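Local coordinates for protein UDP-N-Acetylglucosamine 2-Epimerase (Thermus thermophilus, PDB 1V4V) that probably interconverts UDP-N-acetylglucosamine and UDP-N-acetylmannosamine by inverting carbon 2 of the sugar, as a two-domain enzyme of GT-B type that forms a homodimer, at residues P36-L40 / A86-M90; A92-L96 / V361-L365; G4-V8 / P32-P36; I79-A84 / A106-A110; F12-A18 / Q47-L52. One frame throughout, in Å; residues are numbered along the deposited sequence.

Contact 1 of 5, residues P36-L40 / A86-M90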
# COMPACT_ATOMS: atom_id res chain seq x y z
N PRO A 36 9.95 -0.40 23.99
CA PRO A 36 9.42 -1.29 22.96
C PRO A 36 8.35 -2.21 23.53
O PRO A 36 8.41 -2.59 24.70
CB PRO A 36 10.66 -2.05 22.51
CG PRO A 36 11.40 -2.23 23.81
CD PRO A 36 11.26 -0.87 24.48
N LEU A 37 7.36 -2.54 22.71
CA LEU A 37 6.29 -3.44 23.12
C LEU A 37 6.04 -4.41 21.98
O LEU A 37 6.30 -4.10 20.82
CB LEU A 37 5.00 -2.66 23.40
CG LEU A 37 5.01 -1.63 24.53
CD1 LEU A 37 3.68 -0.89 24.51
CD2 LEU A 37 5.23 -2.33 25.87
N VAL A 38 5.53 -5.59 22.31
CA VAL A 38 5.26 -6.60 21.30
C VAL A 38 3.79 -6.99 21.21
O VAL A 38 3.16 -7.35 22.21
CB VAL A 38 6.09 -7.89 21.56
CG1 VAL A 38 5.64 -9.01 20.62
CG2 VAL A 38 7.56 -7.60 21.35
N LEU A 39 3.25 -6.90 20.00
CA LEU A 39 1.87 -7.28 19.72
C LEU A 39 1.95 -8.48 18.79
O LEU A 39 2.42 -8.35 17.67
CB LEU A 39 1.13 -6.15 19.01
CG LEU A 39 -0.25 -6.52 18.43
CD1 LEU A 39 -1.20 -6.91 19.55
CD2 LEU A 39 -0.80 -5.35 17.63
N LEU A 40 1.52 -9.65 19.26
CA LEU A 40 1.54 -10.84 18.41
C LEU A 40 0.29 -10.79 17.54
O LEU A 40 -0.78 -10.42 18.01
CB LEU A 40 1.55 -12.12 19.25
CG LEU A 40 2.79 -12.26 20.15
CD1 LEU A 40 2.81 -13.65 20.77
CD2 LEU A 40 4.05 -12.01 19.34
N ALA A 86 -6.05 -2.40 19.49
CA ALA A 86 -4.89 -2.82 20.26
C ALA A 86 -3.78 -1.77 20.24
O ALA A 86 -3.18 -1.48 21.27
CB ALA A 86 -4.35 -4.16 19.74
N LEU A 87 -3.52 -1.19 19.07
CA LEU A 87 -2.47 -0.19 18.97
C LEU A 87 -2.82 1.09 19.73
O LEU A 87 -1.94 1.73 20.31
CB LEU A 87 -2.18 0.14 17.50
CG LEU A 87 -1.66 -1.06 16.69
CD1 LEU A 87 -1.49 -0.65 15.23
CD2 LEU A 87 -0.32 -1.54 17.28
N LYS A 88 -4.10 1.43 19.73
CA LYS A 88 -4.56 2.63 20.41
C LYS A 88 -4.53 2.42 21.93
O LYS A 88 -4.08 3.28 22.67
CB LYS A 88 -5.99 2.96 19.95
CG LYS A 88 -6.48 4.34 20.34
CD LYS A 88 -7.90 4.57 19.84
CE LYS A 88 -8.42 5.95 20.22
NZ LYS A 88 -9.84 6.14 19.81
N GLU A 89 -5.01 1.26 22.37
CA GLU A 89 -5.03 0.93 23.79
C GLU A 89 -3.64 0.74 24.38
O GLU A 89 -3.42 0.96 25.57
CB GLU A 89 -5.88 -0.32 24.04
CG GLU A 89 -7.36 -0.12 23.73
CD GLU A 89 -8.20 -1.36 24.01
OE1 GLU A 89 -9.44 -1.29 23.82
OE2 GLU A 89 -7.64 -2.39 24.41
N MSE A 90 -2.69 0.33 23.54
CA MSE A 90 -1.31 0.14 23.98
C MSE A 90 -0.58 1.48 24.00
O MSE A 90 0.56 1.57 24.47
CB MSE A 90 -0.57 -0.83 23.05
CG MSE A 90 -1.06 -2.27 23.12
SE MSE A 90 -0.36 -3.36 21.66
CE MSE A 90 1.23 -4.04 22.55
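Ala86 meets Leu39 through CB, 4.2 Å from Leu39 CD1, where helix 72-89 lies against strand 34-40 in the Rossmann-like parallel sheet of this GT-B protein. At the next position Leu87 brings CD2 to within 3.9 Å of Leu39 CD2; the two side chains cross at about a right angle. Leu39 can serve both helix residues because its side chain extends away from the backbone N (chi1 169°), which presents one methyl to each. Leu87 also rests on Val9 of strand 6-12, so the helix spans two neighbouring strands.

Met90, a selenomethionine in the crystal, donates from its N to Ala86 O at 2.9 Å. Its side chain lies against both Leu37 and Leu39, the two strand residues whose CB atoms face the helix; Val38 CB points the other way, and its side chain touches Tyr25 of helix 15-29. No hydrogen bond crosses the contact; side chains meet through carbon and selenium, with methyls coming near backbone oxygens. A bend at chi3 (92°) turns the terminal methyl of Met90 toward the strand backbone: CE lies 4.1 Å from Leu37 CB, 4.1 Å from Leu39 CB and 3.8 Å from Val38 O.

Contact 2 of 5, residues A92-L96 / V361-L365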
# COMPACT_ATOMS: atom_id res chain seq x y z
N ALA A 92 0.54 3.26 21.41
CA ALA A 92 1.64 3.31 20.46
C ALA A 92 1.92 4.67 19.84
O ALA A 92 1.01 5.35 19.36
CB ALA A 92 1.40 2.27 19.34
N ASP A 93 3.19 5.06 19.85
CA ASP A 93 3.63 6.31 19.25
C ASP A 93 4.29 6.00 17.91
O ASP A 93 4.53 6.90 17.09
CB ASP A 93 4.62 7.04 20.16
CG ASP A 93 3.97 7.58 21.41
OD1 ASP A 93 4.15 6.98 22.49
OD2 ASP A 93 3.28 8.62 21.31
N TYR A 94 4.59 4.73 17.71
CA TYR A 94 5.21 4.28 16.47
C TYR A 94 4.97 2.78 16.35
O TYR A 94 4.91 2.07 17.36
CB TYR A 94 6.72 4.57 16.50
CG TYR A 94 7.33 4.80 15.14
CD1 TYR A 94 7.68 3.73 14.31
CD2 TYR A 94 7.51 6.09 14.65
CE1 TYR A 94 8.18 3.96 13.03
CE2 TYR A 94 8.01 6.32 13.38
CZ TYR A 94 8.34 5.26 12.58
OH TYR A 94 8.82 5.51 11.32
N VAL A 95 4.81 2.31 15.12
CA VAL A 95 4.57 0.89 14.88
C VAL A 95 5.58 0.34 13.88
O VAL A 95 5.86 0.97 12.86
CB VAL A 95 3.16 0.64 14.33
CG1 VAL A 95 2.94 -0.86 14.11
CG2 VAL A 95 2.12 1.19 15.29
N LEU A 96 6.13 -0.82 14.18
CA LEU A 96 7.08 -1.46 13.29
C LEU A 96 6.50 -2.78 12.81
O LEU A 96 5.99 -3.56 13.61
CB LEU A 96 8.42 -1.72 14.00
CG LEU A 96 9.27 -0.51 14.41
CD1 LEU A 96 10.53 -0.98 15.11
CD2 LEU A 96 9.63 0.31 13.18
N VAL A 361 14.03 5.00 14.29
CA VAL A 361 12.76 5.28 14.95
C VAL A 361 12.93 6.43 15.95
O VAL A 361 12.12 7.36 15.99
CB VAL A 361 12.25 4.02 15.70
CG1 VAL A 361 11.03 4.35 16.53
CG2 VAL A 361 11.91 2.92 14.69
N ALA A 362 13.99 6.37 16.75
CA ALA A 362 14.27 7.41 17.73
C ALA A 362 14.35 8.77 17.02
O ALA A 362 13.86 9.77 17.53
CB ALA A 362 15.58 7.11 18.44
N TRP A 363 14.98 8.77 15.85
CA TRP A 363 15.13 9.99 15.06
C TRP A 363 13.77 10.53 14.63
O TRP A 363 13.52 11.74 14.70
CB TRP A 363 16.00 9.70 13.83
CG TRP A 363 15.97 10.77 12.80
CD1 TRP A 363 16.31 12.09 12.97
CD2 TRP A 363 15.59 10.63 11.43
NE1 TRP A 363 16.17 12.77 11.78
CE2 TRP A 363 15.73 11.90 10.82
CE3 TRP A 363 15.15 9.55 10.65
CZ2 TRP A 363 15.44 12.12 9.47
CZ3 TRP A 363 14.86 9.77 9.30
CH2 TRP A 363 15.01 11.05 8.73
N ARG A 364 12.89 9.64 14.18
CA ARG A 364 11.55 10.05 13.75
C ARG A 364 10.76 10.60 14.92
O ARG A 364 9.92 11.49 14.75
CB ARG A 364 10.79 8.86 13.15
CG ARG A 364 11.20 8.51 11.73
CD ARG A 364 11.12 9.74 10.84
NE ARG A 364 10.76 9.42 9.47
CZ ARG A 364 10.86 10.27 8.46
NH1 ARG A 364 11.33 11.49 8.66
NH2 ARG A 364 10.50 9.89 7.24
N LEU A 365 11.03 10.07 16.11
CA LEU A 365 10.34 10.50 17.32
C LEU A 365 11.05 11.68 17.99
O LEU A 365 10.69 12.09 19.09
CB LEU A 365 10.21 9.34 18.31
CG LEU A 365 9.34 8.16 17.85
CD1 LEU A 365 9.45 7.03 18.86
CD2 LEU A 365 7.89 8.62 17.72
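The Tyr94 ring carries a methyl of Val361 on one face: CG1 is 4.2 Å from the ring centroid and 21° off the normal, a CH-pi contact displaced toward the CG side of the ring. Arg364 CB, 3.8 Å from Tyr94 CE2, and Leu365 CD2, 4.0 Å from Tyr94 CD2, both approach obliquely. The other flat group, the Arg364 guanidinium, is turned 37° from the ring plane and has Trp363 CZ3 over one of its faces, 3.7 Å above the plane.

Polar ends meet beyond the two segments. Tyr94 OH is hydrogen-bonded to Asp148 OD2, the same carboxylate oxygen that forms a salt bridge with Arg364 NE, while Arg364 NH1 pairs with Glu169. One acidic group thus links ring and arginine, although Arg364 also touches the ring through its aliphatic root.

Strand 94-98 is an inner strand of the N-terminal parallel sheet, and helix 353-364 reaches it across 264 residues of chain; such a return of the C-terminal helix to the first domain is a feature of GT-B folds. A leucine in place of Tyr94 would probably leave Val361 CG1 without a ring to sit on and Asp148 without its hydroxyl partner.

With chi1 at 173°, Val361 keeps CG1 for the ring and sends its other methyl to Leu96: these side chains meet tip to tip, CG2 to Leu96 CD2 at 3.8 Å. Leu365 CD2 also lies 3.8 Å from Asp93 O, next to Tyr94 in the chain.

Contact 3 of 5, residues G4-V8 / P32-P36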
# COMPACT_ATOMS: atom_id res chain seq x y z
N GLY A 4 11.04 4.45 28.88
CA GLY A 4 10.94 5.70 28.06
C GLY A 4 9.51 6.19 27.98
O GLY A 4 8.58 5.46 28.31
N MSE A 5 9.34 7.44 27.54
CA MSE A 5 8.00 8.02 27.43
C MSE A 5 7.29 7.59 26.15
O MSE A 5 6.08 7.38 26.15
CB MSE A 5 8.08 9.56 27.49
CG MSE A 5 8.35 10.24 26.15
SE MSE A 5 10.19 10.24 25.55
CE MSE A 5 10.48 12.14 25.48
N LYS A 6 8.05 7.44 25.07
CA LYS A 6 7.48 7.03 23.79
C LYS A 6 7.34 5.51 23.75
O LYS A 6 8.16 4.78 24.32
CB LYS A 6 8.37 7.48 22.63
CG LYS A 6 8.59 8.98 22.51
CD LYS A 6 7.28 9.74 22.31
CE LYS A 6 7.54 11.15 21.79
NZ LYS A 6 8.52 11.90 22.61
N ARG A 7 6.29 5.03 23.09
CA ARG A 7 6.07 3.59 22.99
C ARG A 7 6.15 3.13 21.54
O ARG A 7 5.52 3.72 20.65
CB ARG A 7 4.72 3.23 23.61
CG ARG A 7 4.53 3.76 25.03
CD ARG A 7 3.32 3.14 25.71
NE ARG A 7 2.88 3.89 26.89
CZ ARG A 7 3.66 4.19 27.93
NH1 ARG A 7 4.93 3.81 27.96
NH2 ARG A 7 3.16 4.88 28.95
N VAL A 8 6.93 2.08 21.30
CA VAL A 8 7.11 1.54 19.95
C VAL A 8 6.63 0.10 19.94
O VAL A 8 7.21 -0.77 20.57
CB VAL A 8 8.60 1.58 19.53
CG1 VAL A 8 8.76 1.04 18.12
CG2 VAL A 8 9.11 3.00 19.62
N PRO A 32 17.12 5.67 25.55
CA PRO A 32 16.40 6.49 26.53
C PRO A 32 15.22 7.24 25.93
O PRO A 32 15.35 7.87 24.88
CB PRO A 32 17.48 7.43 27.05
CG PRO A 32 18.72 6.60 26.94
CD PRO A 32 18.56 5.98 25.57
N GLY A 33 14.08 7.17 26.59
CA GLY A 33 12.89 7.86 26.11
C GLY A 33 11.99 6.96 25.28
O GLY A 33 10.90 7.36 24.89
N LEU A 34 12.45 5.73 25.03
CA LEU A 34 11.67 4.77 24.25
C LEU A 34 11.42 3.48 25.01
O LEU A 34 12.26 3.04 25.80
CB LEU A 34 12.39 4.43 22.94
CG LEU A 34 12.53 5.51 21.87
CD1 LEU A 34 13.31 4.96 20.68
CD2 LEU A 34 11.15 5.97 21.44
N LYS A 35 10.27 2.88 24.76
CA LYS A 35 9.92 1.62 25.38
C LYS A 35 9.31 0.74 24.29
O LYS A 35 8.28 1.08 23.70
CB LYS A 35 8.91 1.81 26.51
CG LYS A 35 8.45 0.49 27.12
CD LYS A 35 7.80 0.69 28.47
CE LYS A 35 6.55 1.54 28.38
NZ LYS A 35 5.97 1.83 29.72
N PRO A 36 9.95 -0.40 23.99
CA PRO A 36 9.42 -1.29 22.96
C PRO A 36 8.35 -2.21 23.53
O PRO A 36 8.41 -2.59 24.70
CB PRO A 36 10.66 -2.05 22.51
CG PRO A 36 11.40 -2.23 23.81
CD PRO A 36 11.26 -0.87 24.48
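Gly33 O receives Lys6 N in a 2.9 Å hydrogen bond and also has the selenium of Met5 close by, SE to O at 3.0 Å. This bond opens the parallel pairing of strands 6-12 and 34-40, the two strands of a beta-alpha-beta crossover through helix 15-29; their short segments run 28° from parallel. The alternating pattern of parallel strands follows. Lys6 O takes Lys35 N at 2.9 Å, a bent bond (134° at the hydrogen) with the donor nearly on the carbonyl axis, and Lys35 O takes Val8 N at 2.9 Å, much straighter at 171°.

Side chains divide between the two faces of the sheet. Leu34 sends CD2 between its cross-strand neighbours, to 3.4 Å from Lys6 CB, tighter than usual van der Waals contact, and to 4.0 Å from Val8 CG2; Leu28 of helix 15-29 lies against both Leu34 and Val8. On the other face Arg7 and Lys35 lie side by side and point the same way. Their ends, two like charges, are modelled too close together for their exact positions to be trusted. An alanine at Arg7 removes the long chain running beside Lys35, and would probably leave that flank of the lysine less covered.

Gly4 sits so near the partner backbone that a CB there would run into Leu34 N. At the far end the pattern goes on with Val8 O, which probably accepts Leu37 N and has Pro36 CA 3.3 Å away in a CA-H...O contact.

Contact 4 of 5, residues I79-A84 / A106-A110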
# COMPACT_ATOMS: atom_id res chain seq x y z
N ILE A 79 -8.67 -8.95 11.15
CA ILE A 79 -7.51 -8.31 11.74
C ILE A 79 -7.61 -6.80 11.95
O ILE A 79 -7.29 -6.29 13.02
CB ILE A 79 -6.25 -8.56 10.88
CG1 ILE A 79 -5.93 -10.05 10.83
CG2 ILE A 79 -5.07 -7.73 11.39
CD1 ILE A 79 -5.62 -10.68 12.19
N LEU A 80 -8.06 -6.09 10.92
CA LEU A 80 -8.12 -4.63 10.96
C LEU A 80 -8.68 -3.92 12.20
O LEU A 80 -7.98 -3.11 12.81
CB LEU A 80 -8.85 -4.12 9.72
CG LEU A 80 -8.72 -2.61 9.46
CD1 LEU A 80 -7.25 -2.24 9.30
CD2 LEU A 80 -9.50 -2.24 8.20
N PRO A 81 -9.93 -4.20 12.59
CA PRO A 81 -10.50 -3.53 13.76
C PRO A 81 -9.79 -3.80 15.08
O PRO A 81 -9.48 -2.87 15.83
CB PRO A 81 -11.95 -4.03 13.79
CG PRO A 81 -12.22 -4.40 12.35
CD PRO A 81 -10.93 -5.09 11.97
N GLN A 82 -9.54 -5.06 15.38
CA GLN A 82 -8.89 -5.40 16.63
C GLN A 82 -7.45 -4.91 16.67
O GLN A 82 -6.91 -4.66 17.74
CB GLN A 82 -8.95 -6.91 16.89
CG GLN A 82 -8.20 -7.77 15.90
CD GLN A 82 -8.23 -9.23 16.30
OE1 GLN A 82 -7.98 -9.57 17.46
NE2 GLN A 82 -8.53 -10.10 15.34
N ALA A 83 -6.81 -4.78 15.50
CA ALA A 83 -5.43 -4.29 15.46
C ALA A 83 -5.43 -2.80 15.78
O ALA A 83 -4.59 -2.31 16.54
CB ALA A 83 -4.82 -4.52 14.08
N ALA A 84 -6.38 -2.06 15.20
CA ALA A 84 -6.48 -0.63 15.44
C ALA A 84 -6.72 -0.36 16.92
O ALA A 84 -6.11 0.54 17.50
CB ALA A 84 -7.63 -0.04 14.62
N ALA A 106 -2.57 -5.32 7.01
CA ALA A 106 -3.77 -4.98 7.78
C ALA A 106 -3.38 -4.22 9.04
O ALA A 106 -4.06 -3.26 9.42
CB ALA A 106 -4.55 -6.24 8.13
N VAL A 107 -2.29 -4.63 9.68
CA VAL A 107 -1.82 -3.96 10.89
C VAL A 107 -1.30 -2.57 10.56
O VAL A 107 -1.59 -1.60 11.27
CB VAL A 107 -0.72 -4.79 11.60
CG1 VAL A 107 -0.14 -4.01 12.76
CG2 VAL A 107 -1.31 -6.10 12.10
N ALA A 108 -0.52 -2.46 9.48
CA ALA A 108 0.02 -1.17 9.06
C ALA A 108 -1.11 -0.20 8.70
O ALA A 108 -1.04 0.99 9.00
CB ALA A 108 0.94 -1.35 7.86
N TRP A 109 -2.16 -0.72 8.06
CA TRP A 109 -3.28 0.14 7.69
C TRP A 109 -4.04 0.58 8.94
O TRP A 109 -4.49 1.73 9.04
CB TRP A 109 -4.21 -0.59 6.71
CG TRP A 109 -5.22 0.30 6.04
CD1 TRP A 109 -5.14 1.65 5.84
CD2 TRP A 109 -6.46 -0.11 5.45
NE1 TRP A 109 -6.25 2.11 5.17
CE2 TRP A 109 -7.07 1.05 4.91
CE3 TRP A 109 -7.11 -1.34 5.32
CZ2 TRP A 109 -8.31 1.01 4.26
CZ3 TRP A 109 -8.34 -1.38 4.66
CH2 TRP A 109 -8.93 -0.21 4.14
N ALA A 110 -4.16 -0.33 9.91
CA ALA A 110 -4.84 -0.02 11.16
C ALA A 110 -4.09 1.11 11.87
O ALA A 110 -4.70 2.06 12.36
CB ALA A 110 -4.88 -1.25 12.05
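Leu80 reaches across to helix 102-113 because its chi1 of -167° carries the side chain clear of its own backbone N, and its two methyls then part. CD1 settles 3.4 Å from Ala106 O and 3.8 Å from Ala110 CB, while CD2 turns to the benzene end of Trp109, 3.8 Å from CZ3, meeting the ring obliquely. Ile79 adopts a different turn (chi1 -63°): CG2 is the branch that touches Ala106 CB at 3.6 Å and Val107 CG2 at 4.2 Å, whereas CG1 leads away from the contact.

Further along, the partners are methyls without torsions to adjust. Ala110 CB sits against the turn of the first helix, near Leu80 O and Ala84 N, with Ala83 CB at 3.8 Å and Ala84 CB at 4.0 Å. The alanines are consistent with the 8.4 Å approach of the segment axes, which cross at -49°. The helix of residues 79-84 is kinked at Pro81, whose N cannot bond to the preceding turn.

All eight touching residues are buried; the second subunit packs on Leu80, Ala84 and Trp109, its Phe105 meeting the Trp109 ring edge-to-face. Within the chain, these are the helices before and after strand 94-98 in the Rossmann-like N-terminal half of the GT-B fold, and helix 136-146 adjoins Trp109 through Leu146.

Contact 5 of 5, residues F12-A18 / Q47-L52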
# COMPACT_ATOMS: atom_id res chain seq x y z
N PHE A 12 4.07 -8.64 14.89
CA PHE A 12 4.42 -9.75 14.00
C PHE A 12 3.71 -11.02 14.47
O PHE A 12 3.23 -11.08 15.61
CB PHE A 12 5.94 -9.94 13.98
CG PHE A 12 6.56 -10.03 15.35
CD1 PHE A 12 6.56 -11.24 16.05
CD2 PHE A 12 7.13 -8.91 15.94
CE1 PHE A 12 7.12 -11.32 17.32
CE2 PHE A 12 7.69 -8.98 17.22
CZ PHE A 12 7.69 -10.19 17.91
N GLY A 13 3.64 -12.04 13.62
CA GLY A 13 2.94 -13.25 14.01
C GLY A 13 3.55 -14.59 13.65
O GLY A 13 2.89 -15.62 13.81
N THR A 14 4.79 -14.61 13.17
CA THR A 14 5.44 -15.87 12.82
C THR A 14 6.83 -15.92 13.44
O THR A 14 7.43 -14.89 13.73
CB THR A 14 5.57 -16.05 11.30
OG1 THR A 14 6.60 -15.19 10.80
CG2 THR A 14 4.26 -15.72 10.60
N ARG A 15 7.34 -17.13 13.63
CA ARG A 15 8.66 -17.31 14.22
C ARG A 15 9.76 -16.63 13.43
O ARG A 15 10.64 -15.98 14.01
CB ARG A 15 8.95 -18.80 14.40
CG ARG A 15 8.16 -19.41 15.56
CD ARG A 15 8.39 -20.90 15.71
NE ARG A 15 7.77 -21.67 14.64
CZ ARG A 15 7.65 -22.99 14.64
NH1 ARG A 15 7.07 -23.61 13.62
NH2 ARG A 15 8.11 -23.70 15.66
N PRO A 16 9.75 -16.75 12.09
CA PRO A 16 10.79 -16.10 11.29
C PRO A 16 10.78 -14.57 11.47
O PRO A 16 11.83 -13.92 11.48
CB PRO A 16 10.43 -16.50 9.86
CG PRO A 16 9.83 -17.86 10.05
CD PRO A 16 8.94 -17.66 11.25
N GLU A 17 9.59 -14.01 11.62
CA GLU A 17 9.46 -12.57 11.82
C GLU A 17 10.00 -12.21 13.20
O GLU A 17 10.74 -11.25 13.35
CB GLU A 17 7.99 -12.15 11.68
CG GLU A 17 7.39 -12.47 10.31
CD GLU A 17 5.92 -12.08 10.19
OE1 GLU A 17 5.24 -11.96 11.23
OE2 GLU A 17 5.44 -11.91 9.05
N ALA A 18 9.63 -13.00 14.20
CA ALA A 18 10.08 -12.75 15.57
C ALA A 18 11.61 -12.71 15.62
O ALA A 18 12.20 -11.85 16.27
CB ALA A 18 9.53 -13.83 16.50
N GLN A 47 3.47 -21.07 20.60
CA GLN A 47 4.61 -21.40 19.74
C GLN A 47 5.55 -20.21 19.56
O GLN A 47 6.77 -20.34 19.69
CB GLN A 47 4.11 -21.88 18.38
CG GLN A 47 5.21 -22.30 17.42
CD GLN A 47 4.67 -22.71 16.06
OE1 GLN A 47 4.07 -21.89 15.35
NE2 GLN A 47 4.87 -23.97 15.70
N LEU A 48 4.98 -19.05 19.26
CA LEU A 48 5.76 -17.83 19.06
C LEU A 48 6.31 -17.34 20.40
O LEU A 48 7.39 -16.76 20.48
CB LEU A 48 4.89 -16.75 18.41
CG LEU A 48 5.59 -15.51 17.85
CD1 LEU A 48 6.71 -15.93 16.91
CD2 LEU A 48 4.57 -14.65 17.13
N ARG A 49 5.54 -17.60 21.45
CA ARG A 49 5.92 -17.21 22.80
C ARG A 49 7.22 -17.88 23.20
O ARG A 49 8.07 -17.27 23.86
CB ARG A 49 4.81 -17.61 23.77
CG ARG A 49 4.22 -16.46 24.56
CD ARG A 49 2.82 -16.82 25.04
NE ARG A 49 2.25 -15.78 25.89
CZ ARG A 49 2.64 -15.54 27.14
NH1 ARG A 49 3.60 -16.28 27.69
NH2 ARG A 49 2.08 -14.57 27.84
N GLN A 50 7.38 -19.13 22.80
CA GLN A 50 8.58 -19.90 23.12
C GLN A 50 9.76 -19.46 22.26
O GLN A 50 10.91 -19.54 22.70
CB GLN A 50 8.31 -21.39 22.90
CG GLN A 50 9.21 -22.29 23.73
CD GLN A 50 9.01 -22.07 25.22
OE1 GLN A 50 7.92 -22.30 25.75
NE2 GLN A 50 10.06 -21.64 25.90
N ALA A 51 9.48 -19.00 21.05
CA ALA A 51 10.53 -18.55 20.14
C ALA A 51 11.17 -17.27 20.67
O ALA A 51 12.39 -17.09 20.58
CB ALA A 51 9.94 -18.31 18.76
N LEU A 52 10.35 -16.38 21.21
CA LEU A 52 10.86 -15.13 21.75
C LEU A 52 11.62 -15.35 23.06
O LEU A 52 12.38 -14.49 23.49
CB LEU A 52 9.70 -14.15 21.99
CG LEU A 52 9.11 -13.51 20.72
CD1 LEU A 52 7.81 -12.78 21.05
CD2 LEU A 52 10.13 -12.55 20.13
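Leu48 and Phe12 meet through two unlike torsions. Leu48 turns its CG away from the backbone N (chi1 -168°), aiming both methyls at the start of helix 15-29; Phe12 holds CG between its N and carbonyl carbon (chi1 51°), which swings the ring toward helix 45-53. Leu48 CD2 then lies at the ring edge, 4.1 Å from Phe12 CD1, and 3.6 Å from Gly13 C. The other methyl, CD1, is 3.5 Å from Ala18 CB. Phe12 and Leu52 reach toward each other from opposite directions, CZ near Leu52 CD2, a methyl also 3.9 Å from Ala18 CB.

Nearer the surface Arg15 runs past Leu48, with its CG 3.8 Å from Ala51 CB, and ends in a stack with Gln47. The guanidinium and amide planes are 20° apart, and Gln47 CD sits 3.3 Å above the guanidinium, over its centre. Flat overlap, not a hydrogen bond, joins them: Arg15 NH1 and Gln47 NE2, 3.0 Å apart, are both donors.

Thr14 is the N-cap of helix 15-29 and forms a capping box with Glu17, although the bond from Glu17 N to Thr14 OG1 is weak and that oxygen's place less sure. Glu17 OE1 receives Gly13 N firmly, at 2.9 Å, and Thr14 N weakly, fixing the turn on which Leu48 rests.

Residues 12-18 lead from the first strand into the first helix of the Rossmann-like domain. Phe12 lies on Val38 and Leu40 of strand 34-40 and Leu48 on Leu40, so the start of helix 15-29 and the inward side of helix 45-53 meet beside the ends of the two strands.

How the contacts relate
From the N terminus, contact 3 (4-8/32-36) closes first, pairing the strands on either side of helix 15-29. Contact 5 opens inside that loop and closes beyond it at 47-52, so the two cross. Contact 1 starts at Pro36, where contact 3 ends, and crosses contact 5 on its way to 86-90. Contact 4 (79-84/106-110) opens before contact 1 closes and so crosses it, joining helix 72-89 to the next helix. Contact 2 crosses contact 4 and makes the longest closure, bringing helix 353-364 back to the sheet. There it meets contact 3: Leu365 CD1 packs on Leu34 CD2, and Asp93 N probably bonds to Arg7 O.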